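Local structure of Alr3699 protein (Nostoc sp., 4XSO) at residues 238-243 and 268-273. The protein is a GT-B-fold protein of the glycosyltransferase family, built from two domains each centred on a parallel beta sheet. Sequence-based numbering, arbitrary orientation.
Sequences ILVGDA and KFLGFR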
loop_
_atom_site.group_PDB
_atom_site.type_symbol
_atom_site.label_atom_id
_atom_site.label_comp_id
_atom_site.label_asym_id
_atom_site.label_seq_id
_atom_site.Cartn_x
_atom_site.Cartn_y
_atom_site.Cartn_z
ATOM N N ILE A 238 -9.720 25.821 39.436
ATOM C CA ILE A 238 -8.586 26.195 38.632
ATOM C C ILE A 238 -8.670 25.395 37.392
ATOM O O ILE A 238 -8.845 24.153 37.432
ATOM C CB ILE A 238 -7.197 26.034 39.348
ATOM C CG1 ILE A 238 -6.941 24.589 39.738
ATOM C CG2 ILE A 238 -7.106 26.892 40.604
ATOM C CD1 ILE A 238 -5.486 24.341 40.131
ATOM N N LEU A 239 -8.597 26.098 36.265
ATOM C CA LEU A 239 -8.577 25.492 34.924
ATOM C C LEU A 239 -7.154 25.601 34.398
ATOM O O LEU A 239 -6.609 26.712 34.206
ATOM C CB LEU A 239 -9.543 26.174 33.954
ATOM C CG LEU A 239 -10.970 26.332 34.512
ATOM C CD1 LEU A 239 -11.869 26.828 33.396
ATOM C CD2 LEU A 239 -11.544 25.072 35.011
ATOM N N VAL A 240 -6.570 24.431 34.149
ATOM C CA VAL A 240 -5.218 24.352 33.738
ATOM C C VAL A 240 -5.218 23.731 32.387
ATOM O O VAL A 240 -5.708 22.623 32.173
ATOM C CB VAL A 240 -4.395 23.516 34.739
ATOM C CG1 VAL A 240 -2.943 23.556 34.392
ATOM C CG2 VAL A 240 -4.596 24.066 36.153
ATOM N N GLY A 241 -4.694 24.498 31.462
ATOM C CA GLY A 241 -4.521 24.111 30.096
ATOM C C GLY A 241 -4.733 25.345 29.210
ATOM O O GLY A 241 -5.162 26.457 29.640
ATOM N N ASP A 242 -4.440 25.146 27.955
ATOM C CA ASP A 242 -4.461 26.227 27.030
ATOM C C ASP A 242 -5.582 25.991 26.045
ATOM O O ASP A 242 -6.186 24.934 25.999
ATOM C CB ASP A 242 -3.071 26.462 26.378
ATOM C CG ASP A 242 -2.521 25.241 25.710
ATOM O OD1 ASP A 242 -2.966 24.131 26.026
ATOM O OD2 ASP A 242 -1.621 25.383 24.872
ATOM N N ALA A 243 -5.844 27.049 25.305
ATOM C CA ALA A 243 -6.815 27.115 24.247
ATOM C C ALA A 243 -6.080 26.733 22.984
ATOM O O ALA A 243 -4.853 26.875 22.881
ATOM C CB ALA A 243 -7.305 28.558 24.144
ATOM N N LYS A 268 -10.139 30.341 38.193
ATOM C CA LYS A 268 -8.834 30.880 37.752
ATOM C C LYS A 268 -8.359 30.091 36.551
ATOM O O LYS A 268 -8.177 28.869 36.639
ATOM C CB LYS A 268 -7.788 30.881 38.890
ATOM C CG LYS A 268 -8.072 31.898 39.988
ATOM C CD LYS A 268 -7.100 31.843 41.184
ATOM C CE LYS A 268 -5.689 32.339 40.848
ATOM N NZ LYS A 268 -5.419 33.777 41.216
ATOM N N PHE A 269 -8.183 30.755 35.408
ATOM C CA PHE A 269 -7.520 30.143 34.272
ATOM C C PHE A 269 -5.995 30.280 34.475
ATOM O O PHE A 269 -5.481 31.409 34.522
ATOM C CB PHE A 269 -7.887 30.821 32.979
ATOM C CG PHE A 269 -9.315 30.601 32.522
ATOM C CD1 PHE A 269 -10.342 31.411 32.962
ATOM C CD2 PHE A 269 -9.604 29.641 31.571
ATOM C CE1 PHE A 269 -11.647 31.245 32.478
ATOM C CE2 PHE A 269 -10.881 29.448 31.102
ATOM C CZ PHE A 269 -11.927 30.268 31.554
ATOM N N LEU A 270 -5.257 29.162 34.602
ATOM C CA LEU A 270 -3.772 29.261 34.800
ATOM C C LEU A 270 -2.985 29.145 33.534
ATOM O O LEU A 270 -1.730 29.289 33.512
ATOM C CB LEU A 270 -3.253 28.211 35.796
ATOM C CG LEU A 270 -3.914 28.167 37.123
ATOM C CD1 LEU A 270 -3.201 27.178 38.032
ATOM C CD2 LEU A 270 -3.902 29.565 37.704
ATOM N N GLY A 271 -3.662 28.806 32.474
ATOM C CA GLY A 271 -2.995 28.579 31.230
ATOM C C GLY A 271 -2.241 27.238 31.169
ATOM O O GLY A 271 -2.470 26.356 31.968
ATOM N N PHE A 272 -1.354 27.075 30.200
ATOM C CA PHE A 272 -0.611 25.799 30.087
ATOM C C PHE A 272 0.447 25.711 31.178
ATOM O O PHE A 272 1.249 26.607 31.338
ATOM C CB PHE A 272 0.019 25.649 28.708
ATOM C CG PHE A 272 0.789 24.367 28.533
ATOM C CD1 PHE A 272 2.079 24.226 29.064
ATOM C CD2 PHE A 272 0.250 23.304 27.826
ATOM C CE1 PHE A 272 2.788 23.039 28.905
ATOM C CE2 PHE A 272 0.968 22.116 27.660
ATOM C CZ PHE A 272 2.229 22.000 28.198
ATOM N N ARG A 273 0.432 24.635 31.950
ATOM C CA ARG A 273 1.409 24.452 32.986
ATOM C C ARG A 273 2.132 23.138 32.790
ATOM O O ARG A 273 1.532 22.118 32.446
ATOM C CB ARG A 273 0.745 24.490 34.350
ATOM C CG ARG A 273 0.042 25.797 34.670
ATOM C CD ARG A 273 1.044 26.837 35.062
ATOM N NE ARG A 273 1.660 26.468 36.361
ATOM C CZ ARG A 273 1.595 27.169 37.456
ATOM N NH1 ARG A 273 1.000 28.346 37.446
ATOM N NH2 ARG A 273 2.203 26.721 38.556
HETATM O O HOH W 1 -6.103 27.857 31.672
#
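Leu-239 is gripped through its backbone by the neighbouring parallel strand: its N donates to Lys-268 O (2.8 Å), and its O accepts a nearly straight bond from Leu-270 N (2.8 Å, 170° at the hydrogen). Past this pair the regular pairing breaks as the chain turns at Leu-270 and Gly-271. A water bridges the two chain segments, donating to Leu-239 O and Gly-241 O and accepting from Gly-271 N at 2.7 Å. Gly-241 N still reaches Gly-271 O, but the bond is bent (134°) and the donor stands above the carbonyl plane. On one face of the sheet, Leu-239 lays CD1 over the Phe-269 ring, 4.0 Å from its centroid, in a CH-pi contact; Phe-269 also meets His-255 and Ile-258 of helix 248-260. On the other face, Val-240 turns CG1, anti to its backbone N (chi1 -174°), onto Arg-273 CG at 3.7 Å, while its CG2 meets Leu-270 CD1. Helix 276-282 covers this cluster through Leu-279, and Arg-273 sends its guanidinium to a salt bridge with Asp-275. Strand 267-271, outermost in its sheet within the chain, closes a beta-alpha-beta unit of the Rossmann-like C-terminal domain. By giving Leu-239 O a second donor and tying Gly-241 O to Gly-271 N, the water extends the link between the strands past their regular pairing.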